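Tail spike protein (Acinetobacter phage vB_AbaP_AS12, PDB 6EU4) probably recognises and degrades the capsular polysaccharide of Acinetobacter baumannii during phage adsorption, acting as a trimeric beta-helical tailspike. Local coordinates at residues A[179-184]-A[213-218]; A[235-240]-A[262-267]; A[271-276]-A[289-294]. All blocks are in the same frame, centred on the assembly; numbering follows the deposited sequence. Where two conformers were deposited one is given.

Interaction 1 (A[179-184]-A[213-218]); sequences AIPRVG and APLIAL
Three donors grip P214 O: the backbone N-H groups of V236 and D237, and more weakly the hydroxyl of S235. Across the contact itself no direct hydrogen bond forms, and a single water takes its place. It donates to A179 O at 2.7 Å and accepts from L215 N at 2.9 Å, joining two backbones that are already drawing apart. The CA atoms of A179 and A213 lie 4.6 Å from each other, whereas those of P181 and L215 are separated by 7.3 Å.

Beside the water the packing is small and apolar. A179 CB points at the other segment and sits 3.8 Å from A213 CB. A179 CB also meets I216 CG2 at 3.8 Å, a branch lying beside its own backbone N because I216 CG1 takes the crowded position (chi1 51°). P181 CG only grazes L215 CD1, at 4.4 Å.

The contact lies where the parallel pair 175-179 and 211-212 ends in a beta-helix-like stack of coils. Strand 215-217 then continues between 188-189 and 237-239, while the departing loop carries R182 to a salt bridge with D146 of the second subunit.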
loop_
_atom_site.group_PDB
_atom_site.type_symbol
_atom_site.label_atom_id
_atom_site.label_comp_id
_atom_site.label_asym_id
_atom_site.label_seq_id
_atom_site.Cartn_x
_atom_site.Cartn_y
_atom_site.Cartn_z
ATOM N N ALA A 179 27.930 -12.635 5.153
ATOM C CA ALA A 179 28.264 -11.330 4.590
ATOM C C ALA A 179 29.212 -10.616 5.549
ATOM O O ALA A 179 28.895 -10.469 6.732
ATOM C CB ALA A 179 27.006 -10.484 4.383
ATOM N N ILE A 180 30.360 -10.181 5.042
ATOM C CA ILE A 180 31.394 -9.530 5.850
ATOM C C ILE A 180 31.826 -8.223 5.182
ATOM O O ILE A 180 32.208 -8.237 4.002
ATOM C CB ILE A 180 32.612 -10.456 6.043
ATOM C CG1 ILE A 180 32.186 -11.798 6.629
ATOM C CG2 ILE A 180 33.688 -9.763 6.889
ATOM C CD1 ILE A 180 33.349 -12.804 6.914
ATOM N N PRO A 181 31.862 -7.086 5.884
ATOM C CA PRO A 181 32.328 -5.854 5.230
ATOM C C PRO A 181 33.791 -5.954 4.826
ATOM O O PRO A 181 34.612 -6.599 5.489
ATOM C CB PRO A 181 32.128 -4.768 6.303
ATOM C CG PRO A 181 31.141 -5.371 7.265
ATOM C CD PRO A 181 31.441 -6.838 7.268
ATOM N N ARG A 182 34.119 -5.280 3.727
ATOM C CA ARG A 182 35.524 -5.044 3.406
ATOM C C ARG A 182 36.221 -4.354 4.571
ATOM O O ARG A 182 35.603 -3.633 5.354
ATOM C CB ARG A 182 35.649 -4.176 2.158
ATOM C CG ARG A 182 35.132 -4.778 0.868
ATOM C CD ARG A 182 35.165 -3.683 -0.237
ATOM N NE ARG A 182 34.929 -4.220 -1.567
ATOM C CZ ARG A 182 34.836 -3.477 -2.668
ATOM N NH1 ARG A 182 34.929 -2.155 -2.602
ATOM N NH2 ARG A 182 34.639 -4.063 -3.839
ATOM N N VAL A 183 37.532 -4.582 4.689
ATOM C CA VAL A 183 38.308 -3.909 5.726
ATOM C C VAL A 183 38.243 -2.412 5.498
ATOM O O VAL A 183 38.409 -1.930 4.373
ATOM C CB VAL A 183 39.756 -4.430 5.743
ATOM C CG1 VAL A 183 39.778 -5.891 6.134
ATOM C CG2 VAL A 183 40.423 -4.235 4.385
ATOM N N GLY A 184 37.947 -1.665 6.563
ATOM C CA GLY A 184 37.736 -0.235 6.475
ATOM C C GLY A 184 36.292 0.193 6.305
ATOM O O GLY A 184 35.977 1.371 6.535
ATOM N N ALA A 213 24.117 -12.382 7.835
ATOM C CA ALA A 213 24.430 -11.132 7.140
ATOM C C ALA A 213 24.270 -9.992 8.131
ATOM O O ALA A 213 23.331 -9.191 8.038
ATOM C CB ALA A 213 23.530 -10.952 5.920
ATOM N N PRO A 214 25.177 -9.893 9.103
ATOM C CA PRO A 214 24.917 -8.986 10.231
ATOM C C PRO A 214 24.831 -7.526 9.808
ATOM O O PRO A 214 23.918 -6.815 10.250
ATOM C CB PRO A 214 26.093 -9.247 11.179
ATOM C CG PRO A 214 27.147 -9.944 10.341
ATOM C CD PRO A 214 26.365 -10.730 9.316
ATOM N N LEU A 215 25.751 -7.065 8.964
ATOM C CA LEU A 215 25.868 -5.654 8.576
ATOM C C LEU A 215 25.811 -5.596 7.048
ATOM O O LEU A 215 26.800 -5.918 6.381
ATOM C CB LEU A 215 27.172 -5.042 9.108
ATOM C CG LEU A 215 27.499 -5.264 10.593
ATOM C CD1 LEU A 215 28.871 -4.693 10.940
ATOM C CD2 LEU A 215 26.432 -4.649 11.487
ATOM N N ILE A 216 24.667 -5.188 6.494
ATOM C CA ILE A 216 24.470 -5.176 5.043
ATOM C C ILE A 216 23.761 -3.897 4.634
ATOM O O ILE A 216 23.008 -3.295 5.411
ATOM C CB ILE A 216 23.666 -6.400 4.531
ATOM C CG1 ILE A 216 22.370 -6.563 5.324
ATOM C CG2 ILE A 216 24.520 -7.656 4.599
ATOM C CD1 ILE A 216 21.424 -7.615 4.762
ATOM N N ALA A 217 24.019 -3.474 3.402
ATOM C CA ALA A 217 23.400 -2.258 2.902
ATOM C C ALA A 217 23.372 -2.287 1.387
ATOM O O ALA A 217 24.208 -2.927 0.742
ATOM C CB ALA A 217 24.159 -1.004 3.348
ATOM N N LEU A 218 22.439 -1.522 0.836
ATOM C CA LEU A 218 22.495 -1.110 -0.562
ATOM C C LEU A 218 22.600 -2.310 -1.506
ATOM O O LEU A 218 23.460 -2.358 -2.389
ATOM C CB LEU A 218 23.664 -0.150 -0.773
ATOM C CG LEU A 218 23.606 1.127 0.055
ATOM C CD1 LEU A 218 24.996 1.761 0.092
ATOM C CD2 LEU A 218 22.591 2.114 -0.489
HETATM O O HOH W 1 28.182 -8.048 7.646
#

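Interaction 2 (A[235-240]-A[262-267]); sequences SVDAWM and TAWTPN
Tight packing and a straight hydrogen bond hold one end of this contact, whereas the other end is joined through water. At the tight end V236 spreads its two methyls over the start of the 262-267 loop. The V236 and W264 side chains cross obliquely; V236 CG1, anti to the backbone N, lies 3.8 Å from W264 CD1, while V236 CG2 meets T262 CG2 tip to tip at 3.9 Å. The loop is braced from within by an ST turn, T262 OG1 accepting from W264 N at 3.1 Å.

D237 is the polar anchor. Its CG is also anti to the backbone N (chi1 -177°), which carries the carboxylate across to the indole edge. W264 NE1 donates to D237 OD2 over 3.0 Å, nearly straight at 167°, and meets the anti lone pair; the oxygen lies close to the indole plane, although carboxylate and ring planes are turned 68° apart. Y187 OH also bonds OD2, and these two bonds would tend to stabilise the carboxylate.

N267 O may partly offset this: it sits over the face of the carboxylate, 3.0 Å from D237 OD1, two acceptors that share no hydrogen bond. That carbonyl also receives a CA-H...O contact from D237 CA. On the looser, more exposed side, a water donates to both D237 OD1 and N267 OD1, and N267, partly exposed, was modelled in two conformers.

Within the parallel beta-helix-like stack, the loop between strands 253-257 and 268-274 thus lies against strand 237-239 of the preceding coil, an outermost strand of the three-stranded parallel sheet. W264 reaches beyond it to L215 of strand 215-217 and M169 of strand 167-170, while W239 meets W277 of the second subunit.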
loop_
_atom_site.group_PDB
_atom_site.type_symbol
_atom_site.label_atom_id
_atom_site.label_comp_id
_atom_site.label_asym_id
_atom_site.label_seq_id
_atom_site.Cartn_x
_atom_site.Cartn_y
_atom_site.Cartn_z
ATOM N N SER A 235 20.275 -10.961 10.550
ATOM C CA SER A 235 20.964 -9.697 10.342
ATOM C C SER A 235 20.814 -8.835 11.592
ATOM O O SER A 235 19.897 -9.027 12.398
ATOM C CB SER A 235 20.398 -8.989 9.099
ATOM O OG SER A 235 21.041 -7.757 8.819
ATOM N N VAL A 236 21.727 -7.871 11.731
ATOM C CA VAL A 236 21.747 -6.919 12.845
ATOM C C VAL A 236 21.373 -5.510 12.389
ATOM O O VAL A 236 20.593 -4.812 13.049
ATOM C CB VAL A 236 23.135 -6.905 13.523
ATOM C CG1 VAL A 236 23.212 -5.821 14.568
ATOM C CG2 VAL A 236 23.480 -8.261 14.143
ATOM N N ASP A 237 21.984 -5.050 11.298
ATOM C CA ASP A 237 21.844 -3.680 10.809
ATOM C C ASP A 237 21.859 -3.800 9.291
ATOM O O ASP A 237 22.915 -4.044 8.694
ATOM C CB ASP A 237 22.973 -2.787 11.326
ATOM C CG ASP A 237 22.840 -1.319 10.899
ATOM O OD1 ASP A 237 22.236 -1.008 9.857
ATOM O OD2 ASP A 237 23.400 -0.458 11.617
ATOM N N ALA A 238 20.680 -3.672 8.690
ATOM C CA ALA A 238 20.473 -3.724 7.253
ATOM C C ALA A 238 19.775 -2.442 6.835
ATOM O O ALA A 238 18.805 -2.019 7.478
ATOM C CB ALA A 238 19.624 -4.950 6.869
ATOM N N TRP A 239 20.263 -1.815 5.776
ATOM C CA TRP A 239 19.568 -0.642 5.266
ATOM C C TRP A 239 19.619 -0.590 3.749
ATOM O O TRP A 239 20.591 -1.018 3.118
ATOM C CB TRP A 239 20.121 0.635 5.892
ATOM C CG TRP A 239 21.601 0.889 5.755
ATOM C CD1 TRP A 239 22.622 0.330 6.500
ATOM C CD2 TRP A 239 22.218 1.786 4.842
ATOM N NE1 TRP A 239 23.826 0.844 6.101
ATOM C CE2 TRP A 239 23.608 1.737 5.082
ATOM C CE3 TRP A 239 21.729 2.640 3.841
ATOM C CZ2 TRP A 239 24.515 2.493 4.348
ATOM C CZ3 TRP A 239 22.633 3.400 3.126
ATOM C CH2 TRP A 239 24.010 3.319 3.389
HETATM N N MSE A 240 18.533 -0.096 3.166
HETATM C CA MSE A 240 18.439 0.010 1.716
HETATM C C MSE A 240 18.731 -1.331 1.038
HETATM O O MSE A 240 19.625 -1.437 0.186
HETATM C CB MSE A 240 19.379 1.099 1.186
HETATM C CG MSE A 240 18.871 2.487 1.432
HETATM SE SE MSE A 240 17.393 2.874 0.173
HETATM C CE MSE A 240 16.751 4.502 1.023
ATOM N N THR A 262 24.945 -9.198 19.274
ATOM C CA THR A 262 26.315 -8.745 19.019
ATOM C C THR A 262 26.538 -7.404 19.718
ATOM O O THR A 262 25.618 -6.799 20.286
ATOM C CB THR A 262 26.630 -8.605 17.513
ATOM O OG1 THR A 262 26.117 -7.352 17.009
ATOM C CG2 THR A 262 26.053 -9.768 16.711
ATOM N N ALA A 263 27.782 -6.915 19.650
ATOM C CA ALA A 263 28.108 -5.615 20.222
ATOM C C ALA A 263 27.522 -4.455 19.426
ATOM O O ALA A 263 27.494 -3.323 19.923
ATOM C CB ALA A 263 29.629 -5.447 20.296
ATOM N N TRP A 264 27.080 -4.698 18.201
ATOM C CA TRP A 264 26.561 -3.631 17.350
ATOM C C TRP A 264 25.128 -3.300 17.740
ATOM O O TRP A 264 24.303 -4.199 17.920
ATOM C CB TRP A 264 26.611 -4.085 15.899
ATOM C CG TRP A 264 26.410 -3.057 14.860
ATOM C CD1 TRP A 264 25.215 -2.557 14.404
ATOM C CD2 TRP A 264 27.433 -2.429 14.083
ATOM N NE1 TRP A 264 25.443 -1.655 13.398
ATOM C CE2 TRP A 264 26.793 -1.555 13.182
ATOM C CE3 TRP A 264 28.829 -2.523 14.062
ATOM C CZ2 TRP A 264 27.500 -0.775 12.275
ATOM C CZ3 TRP A 264 29.532 -1.748 13.163
ATOM C CH2 TRP A 264 28.864 -0.882 12.278
ATOM N N THR A 265 24.829 -2.016 17.855
ATOM C CA THR A 265 23.466 -1.604 18.180
ATOM C C THR A 265 22.507 -1.865 17.019
ATOM O O THR A 265 22.695 -1.290 15.933
ATOM C CB THR A 265 23.462 -0.126 18.538
ATOM O OG1 THR A 265 24.241 0.058 19.736
ATOM C CG2 THR A 265 22.050 0.376 18.750
ATOM N N PRO A 266 21.449 -2.661 17.210
ATOM C CA PRO A 266 20.498 -2.903 16.117
ATOM C C PRO A 266 19.866 -1.629 15.590
ATOM O O PRO A 266 19.427 -0.757 16.344
ATOM C CB PRO A 266 19.440 -3.808 16.756
ATOM C CG PRO A 266 20.167 -4.515 17.822
ATOM C CD PRO A 266 21.149 -3.513 18.373
ATOM N N ASN A 267 19.798 -1.550 14.268
ATOM C CA ASN A 267 19.112 -0.470 13.573
ATOM C C ASN A 267 18.954 -0.888 12.126
ATOM O O ASN A 267 19.872 -1.477 11.561
ATOM C CB ASN A 267 19.897 0.844 13.652
ATOM C CG ASN A 267 19.108 2.019 13.117
ATOM O OD1 ASN A 267 19.461 2.625 12.100
ATOM N ND2 ASN A 267 18.015 2.328 13.781
HETATM O O HOH W 2 20.624 1.709 9.703
#

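Interaction 3 (A[271-276]-A[289-294]); sequences QTFIGC and NKMQGC
Q271 leaves strand 268-274 with its aliphatic part laid against selenomethionine M291 and its amide carried off to other partners. Q271 CB lies 3.8 Å from M291 CE. The next carbon, CG, sits beside the backbone N and touches both the terminal methyl and the selenium, with Q271 CG and M291 SE 3.8 Å apart; the two chains cross at about a right angle. A bend at chi2 (-66°) then swings the amide away from 289-294. At the tip, OE1 accepts from W243 NE1 and NE2 donates to T269 O, so both polar ends of this buried side chain are paired.

M291, itself bent at chi2 and chi3, ends at F273. M291 CE meets F273 CE1 tip to tip at 3.7 Å, in the plane of the ring. C294 SG comes to the same edge, 3.8 Å from F273 CE1, in a sulfur-aromatic contact 83° off the ring normal. The ring is held further by W243, stacked on it, and by W286, edge-to-face.

The backbones meet without a conventional hydrogen bond. C294 CA approaches Q271 O at 3.2 Å in a CA-H...O contact, just before regular parallel pairing starts. One step earlier along the strands a water bridges the backbones, accepting from Q271 N at 3.0 Å and donating to Q292 O at 2.7 Å. G293, whose positive phi marks the kink between 291-292 and the strand ahead, gives its carbonyl to S298 OG of the second subunit.

Chemically, the contact brings soft, polarisable groups together: the thioether position of M291 (selenium in this selenomethionine), thiol and aromatic edge. Within these two segments the side-chain contact is thus probably dominated by dispersion, while backbone hydrogen bonds to T295 and I297 take over immediately after.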
loop_
_atom_site.group_PDB
_atom_site.type_symbol
_atom_site.label_atom_id
_atom_site.label_comp_id
_atom_site.label_asym_id
_atom_site.label_seq_id
_atom_site.Cartn_x
_atom_site.Cartn_y
_atom_site.Cartn_z
ATOM N N GLN A 271 13.921 -1.726 4.256
ATOM C CA GLN A 271 13.917 -3.107 3.767
ATOM C C GLN A 271 12.575 -3.385 3.103
ATOM O O GLN A 271 11.523 -3.159 3.709
ATOM C CB GLN A 271 14.142 -4.119 4.896
ATOM C CG GLN A 271 15.428 -3.911 5.676
ATOM C CD GLN A 271 16.667 -4.149 4.832
ATOM O OE1 GLN A 271 16.955 -5.278 4.422
ATOM N NE2 GLN A 271 17.418 -3.085 4.574
ATOM N N THR A 272 12.610 -3.839 1.854
ATOM C CA THR A 272 11.405 -4.237 1.138
ATOM C C THR A 272 11.444 -5.739 0.904
ATOM O O THR A 272 12.473 -6.278 0.483
ATOM C CB THR A 272 11.278 -3.529 -0.221
ATOM O OG1 THR A 272 11.259 -2.107 -0.048
ATOM C CG2 THR A 272 9.946 -3.906 -0.902
ATOM N N PHE A 273 10.302 -6.395 1.133
ATOM C CA PHE A 273 10.124 -7.824 0.889
ATOM C C PHE A 273 8.939 -7.998 -0.038
ATOM O O PHE A 273 7.824 -7.597 0.309
ATOM C CB PHE A 273 9.876 -8.590 2.189
ATOM C CG PHE A 273 10.974 -8.420 3.205
ATOM C CD1 PHE A 273 10.947 -7.365 4.097
ATOM C CD2 PHE A 273 12.028 -9.317 3.274
ATOM C CE1 PHE A 273 11.966 -7.199 5.027
ATOM C CE2 PHE A 273 13.052 -9.137 4.203
ATOM C CZ PHE A 273 13.007 -8.094 5.073
ATOM N N ILE A 274 9.181 -8.580 -1.209
ATOM C CA ILE A 274 8.159 -8.798 -2.226
ATOM C C ILE A 274 8.109 -10.287 -2.512
ATOM O O ILE A 274 9.105 -10.865 -2.972
ATOM C CB ILE A 274 8.466 -8.004 -3.506
ATOM C CG1 ILE A 274 8.468 -6.504 -3.163
ATOM C CG2 ILE A 274 7.423 -8.297 -4.580
ATOM C CD1 ILE A 274 8.853 -5.601 -4.313
ATOM N N GLY A 275 6.958 -10.905 -2.257
ATOM C CA GLY A 275 6.827 -12.333 -2.556
ATOM C C GLY A 275 7.809 -13.206 -1.806
ATOM O O GLY A 275 8.255 -14.235 -2.336
ATOM N N CYS A 276 8.132 -12.838 -0.573
ATOM C CA CYS A 276 8.985 -13.652 0.273
ATOM C C CYS A 276 8.127 -14.593 1.105
ATOM O O CYS A 276 6.916 -14.407 1.255
ATOM C CB CYS A 276 9.862 -12.786 1.175
ATOM S SG CYS A 276 11.036 -11.750 0.197
ATOM N N ASN A 289 13.408 -6.287 14.786
ATOM C CA ASN A 289 13.795 -5.332 15.809
ATOM C C ASN A 289 14.412 -4.112 15.136
ATOM O O ASN A 289 15.304 -4.251 14.293
ATOM C CB ASN A 289 14.780 -5.983 16.786
ATOM C CG ASN A 289 15.247 -5.028 17.857
ATOM O OD1 ASN A 289 14.441 -4.308 18.473
ATOM N ND2 ASN A 289 16.561 -4.999 18.086
ATOM N N LYS A 290 13.910 -2.929 15.482
ATOM C CA LYS A 290 14.394 -1.661 14.928
ATOM C C LYS A 290 14.329 -1.662 13.404
ATOM O O LYS A 290 15.229 -1.172 12.719
ATOM C CB LYS A 290 15.804 -1.351 15.422
ATOM C CG LYS A 290 15.901 -1.119 16.933
ATOM C CD LYS A 290 15.338 0.243 17.361
ATOM C CE LYS A 290 15.607 0.531 18.853
ATOM N NZ LYS A 290 15.277 1.942 19.235
HETATM N N MSE A 291 13.217 -2.160 12.875
HETATM C CA MSE A 291 13.004 -2.217 11.450
HETATM C C MSE A 291 12.167 -1.022 10.999
HETATM O O MSE A 291 10.928 -1.069 11.018
HETATM C CB MSE A 291 12.329 -3.550 11.073
HETATM C CG MSE A 291 13.359 -4.692 10.944
HETATM SE SE MSE A 291 14.358 -4.605 9.242
HETATM C CE MSE A 291 13.337 -5.836 8.186
ATOM N N GLN A 292 12.847 0.042 10.575
ATOM C CA GLN A 292 12.182 1.268 10.161
ATOM C C GLN A 292 11.937 1.258 8.654
ATOM O O GLN A 292 12.785 0.800 7.879
ATOM C CB GLN A 292 13.024 2.492 10.532
ATOM C CG GLN A 292 13.746 2.405 11.881
ATOM C CD GLN A 292 12.800 2.103 13.019
ATOM O OE1 GLN A 292 11.583 2.165 12.861
ATOM N NE2 GLN A 292 13.356 1.777 14.179
ATOM N N GLY A 293 10.795 1.810 8.236
ATOM C CA GLY A 293 10.541 1.928 6.795
ATOM C C GLY A 293 10.484 0.614 6.042
ATOM O O GLY A 293 10.971 0.535 4.903
ATOM N N CYS A 294 9.857 -0.402 6.630
ATOM C CA CYS A 294 9.807 -1.750 6.076
ATOM C C CYS A 294 8.462 -2.032 5.419
ATOM O O CYS A 294 7.410 -1.820 6.031
ATOM C CB CYS A 294 10.051 -2.764 7.189
ATOM S SG CYS A 294 9.869 -4.473 6.684
HETATM O O HOH W 3 13.392 -1.766 7.247
#

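How the interactions relate
The three contacts follow one another along the chain and through successive coils. Interactions 1 and 3 are buried; interaction 2 is only partly so, with an exposed loop on its outer side. Interactions 1 and 2 share the small parallel sheet in which 215-217 and 237-239 are neighbours, and their centres are about 10 Å apart. Interaction 3 belongs to the longer strands 268-274 and 284-304, yet touches interaction 2 where the amide of Q271 packs on the backbone at A238 and W239. Chemistry changes with place: small aliphatic groups in the first, a carboxylate hydrogen-bonded to an indole in the second, cysteine, selenomethionine and aromatic carbon in the third. Each includes a bridging water.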